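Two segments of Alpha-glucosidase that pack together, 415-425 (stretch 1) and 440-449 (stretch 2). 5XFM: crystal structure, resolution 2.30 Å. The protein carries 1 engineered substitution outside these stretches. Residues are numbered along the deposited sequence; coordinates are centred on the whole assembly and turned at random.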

# COMPACT_ATOMS: atom_id res chain seq x y z
N LEU A 415 -18.22 -1.21 -5.20
CA LEU A 415 -18.13 0.20 -5.59
C LEU A 415 -16.74 0.57 -6.15
O LEU A 415 -16.65 1.21 -7.22
CB LEU A 415 -18.49 1.09 -4.41
CG LEU A 415 -18.52 2.59 -4.69
CD1 LEU A 415 -19.52 2.91 -5.80
CD2 LEU A 415 -18.88 3.32 -3.42
N TYR A 416 -15.67 0.20 -5.44
CA TYR A 416 -14.30 0.42 -5.91
C TYR A 416 -14.10 -0.06 -7.33
O TYR A 416 -13.60 0.67 -8.21
CB TYR A 416 -13.27 -0.31 -5.02
CG TYR A 416 -12.93 0.34 -3.70
CD1 TYR A 416 -12.17 1.51 -3.64
CD2 TYR A 416 -13.32 -0.25 -2.50
CE1 TYR A 416 -11.85 2.09 -2.42
CE2 TYR A 416 -13.00 0.32 -1.28
CZ TYR A 416 -12.26 1.48 -1.25
OH TYR A 416 -11.95 2.03 -0.03
N GLU A 417 -14.47 -1.32 -7.55
CA GLU A 417 -14.24 -1.96 -8.84
C GLU A 417 -15.05 -1.30 -9.95
O GLU A 417 -14.50 -0.96 -11.00
CB GLU A 417 -14.56 -3.45 -8.75
CG GLU A 417 -14.34 -4.21 -10.03
CD GLU A 417 -14.60 -5.69 -9.85
OE1 GLU A 417 -13.69 -6.41 -9.37
OE2 GLU A 417 -15.72 -6.15 -10.18
N ASP A 418 -16.35 -1.11 -9.73
CA ASP A 418 -17.20 -0.48 -10.75
C ASP A 418 -16.72 0.94 -11.11
O ASP A 418 -16.77 1.34 -12.28
CB ASP A 418 -18.66 -0.44 -10.28
CG ASP A 418 -19.26 -1.83 -10.10
OD1 ASP A 418 -18.63 -2.81 -10.56
OD2 ASP A 418 -20.36 -1.95 -9.54
N ILE A 419 -16.26 1.69 -10.11
CA ILE A 419 -15.72 3.02 -10.37
C ILE A 419 -14.49 2.90 -11.27
O ILE A 419 -14.37 3.62 -12.27
CB ILE A 419 -15.34 3.76 -9.07
CG1 ILE A 419 -16.60 4.19 -8.31
CG2 ILE A 419 -14.49 4.98 -9.38
CD1 ILE A 419 -16.30 4.72 -6.91
N LEU A 420 -13.59 1.98 -10.92
CA LEU A 420 -12.41 1.76 -11.75
C LEU A 420 -12.73 1.37 -13.20
O LEU A 420 -12.05 1.80 -14.14
CB LEU A 420 -11.52 0.68 -11.12
CG LEU A 420 -10.54 1.19 -10.06
CD1 LEU A 420 -9.99 0.07 -9.20
CD2 LEU A 420 -9.41 1.90 -10.79
N SER A 421 -13.76 0.55 -13.37
CA SER A 421 -14.12 0.01 -14.67
C SER A 421 -14.75 1.10 -15.57
O SER A 421 -14.39 1.24 -16.75
CB SER A 421 -15.07 -1.18 -14.49
OG SER A 421 -15.30 -1.85 -15.71
N ASP A 422 -15.70 1.86 -15.02
CA ASP A 422 -16.29 2.98 -15.77
C ASP A 422 -15.21 4.03 -16.11
O ASP A 422 -15.16 4.59 -17.22
CB ASP A 422 -17.43 3.63 -14.97
CG ASP A 422 -18.68 2.75 -14.91
OD1 ASP A 422 -18.83 1.85 -15.76
OD2 ASP A 422 -19.51 2.96 -14.00
N ALA A 423 -14.33 4.26 -15.14
CA ALA A 423 -13.20 5.17 -15.33
C ALA A 423 -12.37 4.74 -16.52
O ALA A 423 -12.10 5.56 -17.41
CB ALA A 423 -12.34 5.22 -14.08
N ASP A 424 -11.97 3.47 -16.55
CA ASP A 424 -11.20 3.00 -17.69
C ASP A 424 -11.95 3.14 -18.99
O ASP A 424 -11.35 3.44 -20.02
CB ASP A 424 -10.78 1.55 -17.55
CG ASP A 424 -9.93 1.10 -18.72
OD1 ASP A 424 -8.78 1.60 -18.82
OD2 ASP A 424 -10.41 0.30 -19.56
N ASP A 425 -13.26 2.91 -18.95
CA ASP A 425 -14.07 3.11 -20.16
C ASP A 425 -13.99 4.57 -20.63
O ASP A 425 -14.18 4.85 -21.82
CB ASP A 425 -15.52 2.71 -19.92
CG ASP A 425 -15.71 1.20 -19.83
OD1 ASP A 425 -14.86 0.47 -20.38
OD2 ASP A 425 -16.70 0.76 -19.22
N GLY A 440 -3.18 -5.82 -4.43
CA GLY A 440 -2.72 -6.25 -5.73
C GLY A 440 -3.40 -5.48 -6.84
O GLY A 440 -3.47 -5.94 -7.98
N TRP A 441 -3.92 -4.30 -6.51
CA TRP A 441 -4.79 -3.57 -7.43
C TRP A 441 -4.11 -2.99 -8.68
O TRP A 441 -4.77 -2.82 -9.71
CB TRP A 441 -5.52 -2.45 -6.66
CG TRP A 441 -6.63 -2.99 -5.78
CD1 TRP A 441 -6.89 -4.31 -5.52
CD2 TRP A 441 -7.64 -2.24 -5.11
NE1 TRP A 441 -7.99 -4.42 -4.71
CE2 TRP A 441 -8.47 -3.16 -4.44
CE3 TRP A 441 -7.93 -0.87 -4.99
CZ2 TRP A 441 -9.57 -2.77 -3.67
CZ3 TRP A 441 -9.01 -0.48 -4.23
CH2 TRP A 441 -9.82 -1.42 -3.57
N GLU A 442 -2.80 -2.74 -8.63
CA GLU A 442 -2.07 -2.25 -9.81
C GLU A 442 -2.15 -3.24 -10.97
O GLU A 442 -2.35 -2.86 -12.13
CB GLU A 442 -0.60 -1.97 -9.48
CG GLU A 442 -0.33 -0.79 -8.54
CD GLU A 442 -0.24 -1.21 -7.08
OE1 GLU A 442 -0.74 -2.30 -6.74
OE2 GLU A 442 0.34 -0.45 -6.27
N ARG A 443 -1.99 -4.52 -10.66
CA ARG A 443 -2.05 -5.56 -11.68
C ARG A 443 -3.50 -5.84 -12.04
O ARG A 443 -3.83 -6.00 -13.21
CB ARG A 443 -1.37 -6.84 -11.21
CG ARG A 443 -1.26 -7.89 -12.30
CD ARG A 443 -0.03 -8.75 -12.12
NE ARG A 443 0.07 -9.76 -13.16
CZ ARG A 443 0.63 -9.54 -14.35
NH1 ARG A 443 1.12 -8.33 -14.64
NH2 ARG A 443 0.69 -10.51 -15.25
N MET A 444 -4.37 -5.92 -11.03
CA MET A 444 -5.77 -6.22 -11.29
C MET A 444 -6.46 -5.15 -12.15
O MET A 444 -7.30 -5.48 -12.99
CB MET A 444 -6.51 -6.42 -9.98
CG MET A 444 -6.05 -7.66 -9.24
SD MET A 444 -6.38 -7.65 -7.47
CE MET A 444 -8.16 -7.86 -7.44
N TYR A 445 -6.09 -3.88 -11.95
CA TYR A 445 -6.73 -2.75 -12.65
C TYR A 445 -5.73 -1.82 -13.36
O TYR A 445 -5.02 -1.05 -12.72
CB TYR A 445 -7.55 -1.92 -11.66
CG TYR A 445 -8.51 -2.73 -10.82
CD1 TYR A 445 -9.74 -3.13 -11.33
CD2 TYR A 445 -8.17 -3.12 -9.53
CE1 TYR A 445 -10.62 -3.87 -10.57
CE2 TYR A 445 -9.04 -3.86 -8.77
CZ TYR A 445 -10.26 -4.24 -9.28
OH TYR A 445 -11.12 -4.99 -8.51
N PRO A 446 -5.72 -1.85 -14.71
CA PRO A 446 -4.78 -1.10 -15.55
C PRO A 446 -4.77 0.40 -15.30
O PRO A 446 -3.73 1.04 -15.52
CB PRO A 446 -5.29 -1.38 -16.98
CG PRO A 446 -6.04 -2.67 -16.87
CD PRO A 446 -6.64 -2.69 -15.50
N ASN A 447 -5.88 0.97 -14.84
CA ASN A 447 -5.97 2.42 -14.64
C ASN A 447 -5.88 2.84 -13.17
O ASN A 447 -6.06 4.01 -12.84
CB ASN A 447 -7.26 2.97 -15.27
CG ASN A 447 -8.51 2.27 -14.76
OD1 ASN A 447 -8.53 1.05 -14.57
ND2 ASN A 447 -9.56 3.03 -14.56
N TYR A 448 -5.59 1.89 -12.30
CA TYR A 448 -5.38 2.19 -10.89
C TYR A 448 -4.04 2.87 -10.69
O TYR A 448 -3.01 2.36 -11.11
CB TYR A 448 -5.48 0.92 -10.05
CG TYR A 448 -5.00 1.12 -8.64
CD1 TYR A 448 -5.77 1.83 -7.71
CD2 TYR A 448 -3.77 0.62 -8.22
CE1 TYR A 448 -5.33 2.03 -6.42
CE2 TYR A 448 -3.33 0.82 -6.93
CZ TYR A 448 -4.11 1.52 -6.04
OH TYR A 448 -3.66 1.71 -4.75
N VAL A 449 -4.03 4.05 -10.08
CA VAL A 449 -2.77 4.77 -9.88
C VAL A 449 -2.51 5.20 -8.43
O VAL A 449 -1.87 6.23 -8.19
CB VAL A 449 -2.68 6.00 -10.80
CG1 VAL A 449 -2.64 5.55 -12.27
CG2 VAL A 449 -3.84 6.96 -10.54

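Leu 420 lies at the centre of the contact between the two stretches. Its CA-to-CB bond points toward stretch 2, and the residue gives up more surface to the partner, 100 Å², than any other in either segment. The side chain adopts the m, t rotamer (chi1 -85°, chi2 163°), and its two methyl groups meet different neighbours. CD1 sits over one face of the Tyr 445 ring, 3.7 Å from the ring centroid and only 17° off the ring normal, with Leu 420 CD1 to Tyr 445 CG at 3.6 Å. This is a CH-pi contact, in which a weakly polarised methyl group rests on the electron-rich face of the phenol. CD2 is directed instead to the start of the strand, where Leu 420 CD2 lies 4.1 Å from Tyr 448 CB, a looser van der Waals approach.

One helical turn before Leu 420, a second apolar pairing extends this centre. Tyr 416 also points toward stretch 2, and its ring receives the edge of the Trp 441 indole in an edge-to-face arrangement. The centroids of the Tyr 416 ring and the six-membered ring of Trp 441 are 5.1 Å apart, with their planes inclined at 61°; the closest atoms, Tyr 416 CG and Trp 441 CH2, are separated by 3.6 Å. Such a geometry places the slightly positive ring hydrogens of the tryptophan near the pi cloud of the tyrosine while keeping both buried rings tightly packed.

The backbones supporting these side chains differ in character. Stretch 1 is helical throughout, its i to i+4 hydrogen bonds running without a break from Ile 419 N to Leu 415 O through Asp 425 N to Ser 421 O. Stretch 2 is more varied: Gly 440, with a positive phi of 76°, occupies the N-cap position of a short helix at 441-444, and Tyr 445 is the first residue to leave helical geometry. A type I turn from Tyr 445 to Tyr 448, closed by a 3.0 Å bond from Tyr 448 N to Tyr 445 O, then leads into the strand. Asn 447 lies within this turn, and the backbones draw nearest there, with the CA atoms of Asp 424 and Asn 447 6.1 Å apart.

Asn 447 provides the polar link to the helix backbone. Asn 447 ND2 donates to Leu 420 O over 2.8 Å, with a nearly straight N-H...O angle of 164°. Leu 420 O also accepts the helical bond from Asp 424 N at 2.9 Å, so it serves two donors. Convergence on this shared acceptor brings Asn 447 ND2 within 3.2 Å of Asp 424 N, but both are donors and no bond joins them. Ala 423 CB packs 3.6 Å from Asn 447 ND2 beside this site.

At the polar edge, the extended t, t start of the Glu 417 side chain carries its carboxylate to the tip of Tyr 445. Tyr 445 OH donates to Glu 417 OE1 at 3.1 Å, so Tyr 445 joins the apolar centre through its ring face and the polar edge through its hydroxyl.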